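Local atomic coordinates of H subunit of photosynthetic reaction center complex (Rhodopseudomonas palustris, PDB entry 6Z5S), a protein that forms the H subunit of the photosynthetic reaction centre, probably covering its cytoplasmic side with a PRC-barrel domain and helping to shield the quinone sites. Residues 122-127 with 168-173; 219-224 with 229-234. One frame throughout, in Å; residues are numbered along the deposited sequence.

Contact 1. Residues 122-127 with 168-173; sequences GLDNLP and VDRAEV
Arg-170 pushes its guanidinium against the turn at 122-127, where one carboxylate oxygen, Asp-124 OD1, and the carbonyls of Leu-126 and Pro-127 meet it at the edge, close to its own plane. Its charged partner is Asp-124: NH1 lies 2.9 Å from OD1 in a salt bridge whose N-H points almost straight at the oxygen (172°) from the syn side. The second oxygen is held more loosely, with NH2 3.2 Å from OD2 in a weak bond, because the carboxylate and guanidinium planes are turned 52° apart and cannot form a flat two-pronged pair. NE makes a nearly straight bond to the carbonyl O of Pro-127 at 3.1 Å, and NH1 adds a weak one to Leu-126 O at 3.3 Å. A bend in the arginine chain at chi3 (-55°) turns NE toward the proline carbonyl while NH1 and NH2 face the aspartate. Beside this polar grip, Leu-126 lays its CB 3.5 Å from NH1. Arginine suits the place because its several N-H groups serve a charge and two carbonyls at once. Arg-170 directly follows strand 161-169, in the turn leading to strand 174-182. Its side-chain bonds join the loop before strand 129-131 to the end of strand 161-169, and the backbone pairs Arg-170 with Ile-128 and Val-168 with Val-130 continue the link between these two neighbouring antiparallel strands.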
loop_
_atom_site.group_PDB
_atom_site.type_symbol
_atom_site.label_atom_id
_atom_site.label_comp_id
_atom_site.label_asym_id
_atom_site.label_seq_id
_atom_site.Cartn_x
_atom_site.Cartn_y
_atom_site.Cartn_z
ATOM N N GLY D 122 7.917 -27.961 -14.114
ATOM C CA GLY D 122 6.918 -27.810 -13.077
ATOM C C GLY D 122 7.210 -28.584 -11.811
ATOM O O GLY D 122 8.148 -28.253 -11.080
ATOM N N LEU D 123 6.417 -29.606 -11.532
ATOM C CA LEU D 123 6.607 -30.327 -10.280
ATOM C C LEU D 123 6.742 -31.829 -10.455
ATOM O O LEU D 123 7.540 -32.449 -9.752
ATOM C CB LEU D 123 5.451 -30.023 -9.330
ATOM C CG LEU D 123 5.745 -30.342 -7.870
ATOM C CD1 LEU D 123 7.101 -29.794 -7.481
ATOM C CD2 LEU D 123 4.666 -29.763 -6.991
ATOM N N ASP D 124 5.986 -32.431 -11.367
ATOM C CA ASP D 124 6.080 -33.858 -11.628
ATOM C C ASP D 124 7.095 -34.185 -12.710
ATOM O O ASP D 124 7.005 -35.251 -13.330
ATOM C CB ASP D 124 4.711 -34.416 -12.008
ATOM C CG ASP D 124 3.947 -33.495 -12.928
ATOM O OD1 ASP D 124 4.436 -32.376 -13.188
ATOM O OD2 ASP D 124 2.855 -33.887 -13.391
ATOM N N ASN D 125 8.049 -33.288 -12.957
ATOM C CA ASN D 125 9.115 -33.508 -13.930
ATOM C C ASN D 125 8.554 -33.769 -15.324
ATOM O O ASN D 125 9.066 -34.600 -16.075
ATOM C CB ASN D 125 10.035 -34.643 -13.485
ATOM C CG ASN D 125 10.889 -34.259 -12.303
ATOM O OD1 ASN D 125 11.453 -33.167 -12.261
ATOM N ND2 ASN D 125 10.977 -35.146 -11.321
ATOM N N LEU D 126 7.491 -33.059 -15.669
ATOM C CA LEU D 126 6.909 -33.120 -16.996
ATOM C C LEU D 126 6.703 -31.710 -17.517
ATOM O O LEU D 126 6.471 -30.787 -16.734
ATOM C CB LEU D 126 5.568 -33.862 -16.978
ATOM C CG LEU D 126 5.645 -35.319 -16.536
ATOM C CD1 LEU D 126 4.254 -35.912 -16.450
ATOM C CD2 LEU D 126 6.519 -36.119 -17.481
ATOM N N PRO D 127 6.787 -31.510 -18.827
ATOM C CA PRO D 127 6.539 -30.175 -19.380
ATOM C C PRO D 127 5.167 -29.660 -18.976
ATOM O O PRO D 127 4.174 -30.387 -19.026
ATOM C CB PRO D 127 6.644 -30.396 -20.889
ATOM C CG PRO D 127 7.527 -31.579 -21.021
ATOM C CD PRO D 127 7.201 -32.465 -19.865
ATOM N N VAL D 168 -1.876 -25.522 -23.307
ATOM C CA VAL D 168 -2.248 -25.058 -21.982
ATOM C C VAL D 168 -1.112 -25.318 -21.007
ATOM O O VAL D 168 -0.230 -26.149 -21.237
ATOM C CB VAL D 168 -3.542 -25.723 -21.479
ATOM C CG1 VAL D 168 -4.660 -25.491 -22.465
ATOM C CG2 VAL D 168 -3.321 -27.197 -21.266
ATOM N N ASP D 169 -1.158 -24.584 -19.902
ATOM C CA ASP D 169 -0.221 -24.724 -18.802
ATOM C C ASP D 169 -0.852 -25.612 -17.740
ATOM O O ASP D 169 -1.983 -25.365 -17.313
ATOM C CB ASP D 169 0.123 -23.353 -18.220
ATOM C CG ASP D 169 1.250 -23.404 -17.208
ATOM O OD1 ASP D 169 1.524 -24.484 -16.652
ATOM O OD2 ASP D 169 1.870 -22.348 -16.967
ATOM N N ARG D 170 -0.132 -26.646 -17.326
ATOM C CA ARG D 170 -0.621 -27.513 -16.267
ATOM C C ARG D 170 -0.299 -26.923 -14.899
ATOM O O ARG D 170 0.675 -26.188 -14.728
ATOM C CB ARG D 170 -0.010 -28.904 -16.383
ATOM C CG ARG D 170 -0.233 -29.577 -17.713
ATOM C CD ARG D 170 0.270 -31.007 -17.678
ATOM N NE ARG D 170 1.664 -31.085 -17.257
ATOM C CZ ARG D 170 2.060 -31.438 -16.039
ATOM N NH1 ARG D 170 3.351 -31.475 -15.745
ATOM N NH2 ARG D 170 1.166 -31.746 -15.113
ATOM N N ALA D 171 -1.162 -27.230 -13.930
ATOM C CA ALA D 171 -1.027 -26.805 -12.538
ATOM C C ALA D 171 -1.274 -25.310 -12.396
ATOM O O ALA D 171 -1.397 -24.796 -11.280
ATOM C CB ALA D 171 0.347 -27.181 -11.976
ATOM N N GLU D 172 -1.350 -24.606 -13.522
ATOM C CA GLU D 172 -1.901 -23.257 -13.601
ATOM C C GLU D 172 -2.810 -23.320 -14.818
ATOM O O GLU D 172 -2.377 -23.003 -15.927
ATOM C CB GLU D 172 -0.814 -22.196 -13.752
ATOM C CG GLU D 172 0.459 -22.474 -12.967
ATOM C CD GLU D 172 1.628 -21.611 -13.414
ATOM O OE1 GLU D 172 2.475 -22.107 -14.186
ATOM O OE2 GLU D 172 1.706 -20.440 -12.986
ATOM N N VAL D 173 -4.060 -23.724 -14.615
ATOM C CA VAL D 173 -4.928 -24.027 -15.747
ATOM C C VAL D 173 -5.148 -22.743 -16.542
ATOM O O VAL D 173 -5.789 -21.797 -16.076
ATOM C CB VAL D 173 -6.244 -24.670 -15.293
ATOM C CG1 VAL D 173 -5.942 -25.969 -14.595
ATOM C CG2 VAL D 173 -6.991 -23.783 -14.317
#

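Contact 2. Residues 219-224 with 229-234; sequences PTTSKG and KLEEDK
Hydrogen bonds dominate the meeting of Glu-231 with the loop at 219-224. Both the backbone N and the hydroxyl OG of Ser-222 donate to OE2, the former at 3.1 Å and nearly straight (174°), arriving from above the carboxylate plane, the latter at 3.2 Å. With OG lying between its backbone N and carbonyl carbon (chi1 62°), the small serine can offer both donors to one oxygen. On the other oxygen, OE1 has its firmer partner in Ser-228 N, just ahead of the helix; Thr-221 OG1, 3.3 Å from OE1, makes at most a weak bond, its proton also having carbonyls of Lys-223 and Gln-226 within reach.

Van der Waals packing takes over one helical turn further on, where the ring of Pro-219 lies against the base of Lys-234, its CG 3.6 Å from the lysine's backbone O and 4.0 Å from its CB, while the lysine's extended chain carries its amine away.

Were Glu-231 an alanine, the amides of Ser-222 and Ser-228 and the Ser-222 hydroxyl would lose this acceptor, and the loop would probably be less firmly held to the helix. A carboxylate in the first turn of helix 229-245 probably also interacts favourably with the helix dipole, so one negative group serves both helix start and loop.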
loop_
_atom_site.group_PDB
_atom_site.type_symbol
_atom_site.label_atom_id
_atom_site.label_comp_id
_atom_site.label_asym_id
_atom_site.label_seq_id
_atom_site.Cartn_x
_atom_site.Cartn_y
_atom_site.Cartn_z
ATOM N N PRO D 219 9.019 -19.020 -35.496
ATOM C CA PRO D 219 9.952 -20.101 -35.160
ATOM C C PRO D 219 9.213 -21.332 -34.660
ATOM O O PRO D 219 8.396 -21.256 -33.743
ATOM C CB PRO D 219 10.828 -19.484 -34.064
ATOM C CG PRO D 219 10.655 -18.025 -34.207
ATOM C CD PRO D 219 9.260 -17.821 -34.683
ATOM N N THR D 220 9.507 -22.469 -35.274
ATOM C CA THR D 220 8.815 -23.708 -34.963
ATOM C C THR D 220 9.512 -24.456 -33.836
ATOM O O THR D 220 10.736 -24.417 -33.697
ATOM C CB THR D 220 8.736 -24.603 -36.196
ATOM O OG1 THR D 220 10.060 -24.904 -36.648
ATOM C CG2 THR D 220 7.978 -23.907 -37.301
ATOM N N THR D 221 8.713 -25.150 -33.032
ATOM C CA THR D 221 9.239 -25.957 -31.943
ATOM C C THR D 221 9.791 -27.272 -32.474
ATOM O O THR D 221 9.244 -27.859 -33.412
ATOM C CB THR D 221 8.151 -26.216 -30.902
ATOM O OG1 THR D 221 8.625 -27.155 -29.934
ATOM C CG2 THR D 221 6.897 -26.755 -31.558
ATOM N N SER D 222 10.886 -27.733 -31.872
ATOM C CA SER D 222 11.566 -28.918 -32.386
ATOM C C SER D 222 10.759 -30.178 -32.112
ATOM O O SER D 222 10.542 -30.995 -33.014
ATOM C CB SER D 222 12.961 -29.028 -31.781
ATOM O OG SER D 222 12.888 -29.180 -30.378
ATOM N N LYS D 223 10.310 -30.361 -30.877
ATOM C CA LYS D 223 9.406 -31.457 -30.565
ATOM C C LYS D 223 8.013 -31.099 -31.068
ATOM O O LYS D 223 7.798 -30.052 -31.683
ATOM C CB LYS D 223 9.410 -31.751 -29.070
ATOM C CG LYS D 223 10.785 -31.915 -28.479
ATOM C CD LYS D 223 11.553 -32.997 -29.186
ATOM C CE LYS D 223 12.715 -33.460 -28.338
ATOM N NZ LYS D 223 12.251 -33.918 -27.001
ATOM N N GLY D 224 7.043 -31.963 -30.802
ATOM C CA GLY D 224 5.697 -31.727 -31.277
ATOM C C GLY D 224 4.706 -31.499 -30.158
ATOM O O GLY D 224 3.710 -30.795 -30.340
ATOM N N LYS D 229 11.897 -23.362 -23.287
ATOM C CA LYS D 229 11.938 -21.947 -22.938
ATOM C C LYS D 229 12.531 -21.118 -24.067
ATOM O O LYS D 229 12.088 -19.991 -24.326
ATOM C CB LYS D 229 12.738 -21.755 -21.654
ATOM C CG LYS D 229 11.970 -22.094 -20.396
ATOM C CD LYS D 229 12.868 -22.091 -19.180
ATOM C CE LYS D 229 13.561 -23.422 -19.006
ATOM N NZ LYS D 229 14.435 -23.418 -17.808
ATOM N N LEU D 230 13.534 -21.664 -24.754
ATOM C CA LEU D 230 14.159 -20.941 -25.853
ATOM C C LEU D 230 13.166 -20.705 -26.980
ATOM O O LEU D 230 13.073 -19.599 -27.522
ATOM C CB LEU D 230 15.371 -21.714 -26.358
ATOM C CG LEU D 230 16.201 -20.985 -27.405
ATOM C CD1 LEU D 230 16.627 -19.636 -26.883
ATOM C CD2 LEU D 230 17.403 -21.814 -27.779
ATOM N N GLU D 231 12.405 -21.735 -27.340
ATOM C CA GLU D 231 11.393 -21.564 -28.371
ATOM C C GLU D 231 10.290 -20.626 -27.912
ATOM O O GLU D 231 9.726 -19.897 -28.729
ATOM C CB GLU D 231 10.816 -22.918 -28.764
ATOM C CG GLU D 231 11.848 -23.883 -29.292
ATOM C CD GLU D 231 11.566 -25.316 -28.894
ATOM O OE1 GLU D 231 10.728 -25.531 -27.996
ATOM O OE2 GLU D 231 12.186 -26.229 -29.475
ATOM N N GLU D 232 9.970 -20.634 -26.620
ATOM C CA GLU D 232 8.989 -19.694 -26.093
ATOM C C GLU D 232 9.434 -18.255 -26.318
ATOM O O GLU D 232 8.670 -17.434 -26.848
ATOM C CB GLU D 232 8.757 -19.957 -24.609
ATOM C CG GLU D 232 7.812 -21.097 -24.319
ATOM C CD GLU D 232 7.476 -21.200 -22.848
ATOM O OE1 GLU D 232 8.033 -22.084 -22.167
ATOM O OE2 GLU D 232 6.658 -20.389 -22.370
ATOM N N ASP D 233 10.661 -17.920 -25.909
ATOM C CA ASP D 233 11.139 -16.571 -26.186
ATOM C C ASP D 233 11.195 -16.293 -27.676
ATOM O O ASP D 233 10.858 -15.192 -28.108
ATOM C CB ASP D 233 12.499 -16.290 -25.556
ATOM C CG ASP D 233 12.388 -15.759 -24.150
ATOM O OD1 ASP D 233 11.272 -15.389 -23.736
ATOM O OD2 ASP D 233 13.432 -15.581 -23.504
ATOM N N LYS D 234 11.608 -17.268 -28.482
ATOM C CA LYS D 234 11.717 -17.006 -29.913
ATOM C C LYS D 234 10.359 -16.700 -30.528
ATOM O O LYS D 234 10.240 -15.795 -31.358
ATOM C CB LYS D 234 12.377 -18.183 -30.616
ATOM C CG LYS D 234 13.875 -18.102 -30.589
ATOM C CD LYS D 234 14.507 -19.268 -31.290
ATOM C CE LYS D 234 16.001 -19.273 -31.083
ATOM N NZ LYS D 234 16.613 -20.515 -31.619
#

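Overall arrangement
Contacts 1 and 2 follow one another along the chain, the first closing before the second opens. Their centres are about 17 Å apart and their nearest atoms about 7 Å, without touching. Gln-226 is a neighbour of both: Pro-127 of contact 1 packs on it, and its backbone O is a weak partner of Thr-221 in contact 2. In contact 1 an arginine from a sheet turn reaches into the loop before strand 129-131 for an aspartate and carbonyls; in contact 2 a helix glutamate accepts from a loop, securing the approach to helix 229-245. The lipids bind residues between Tyr-6 and Ala-56, so neither contact contributes to those pockets; both belong to the globular part of the subunit.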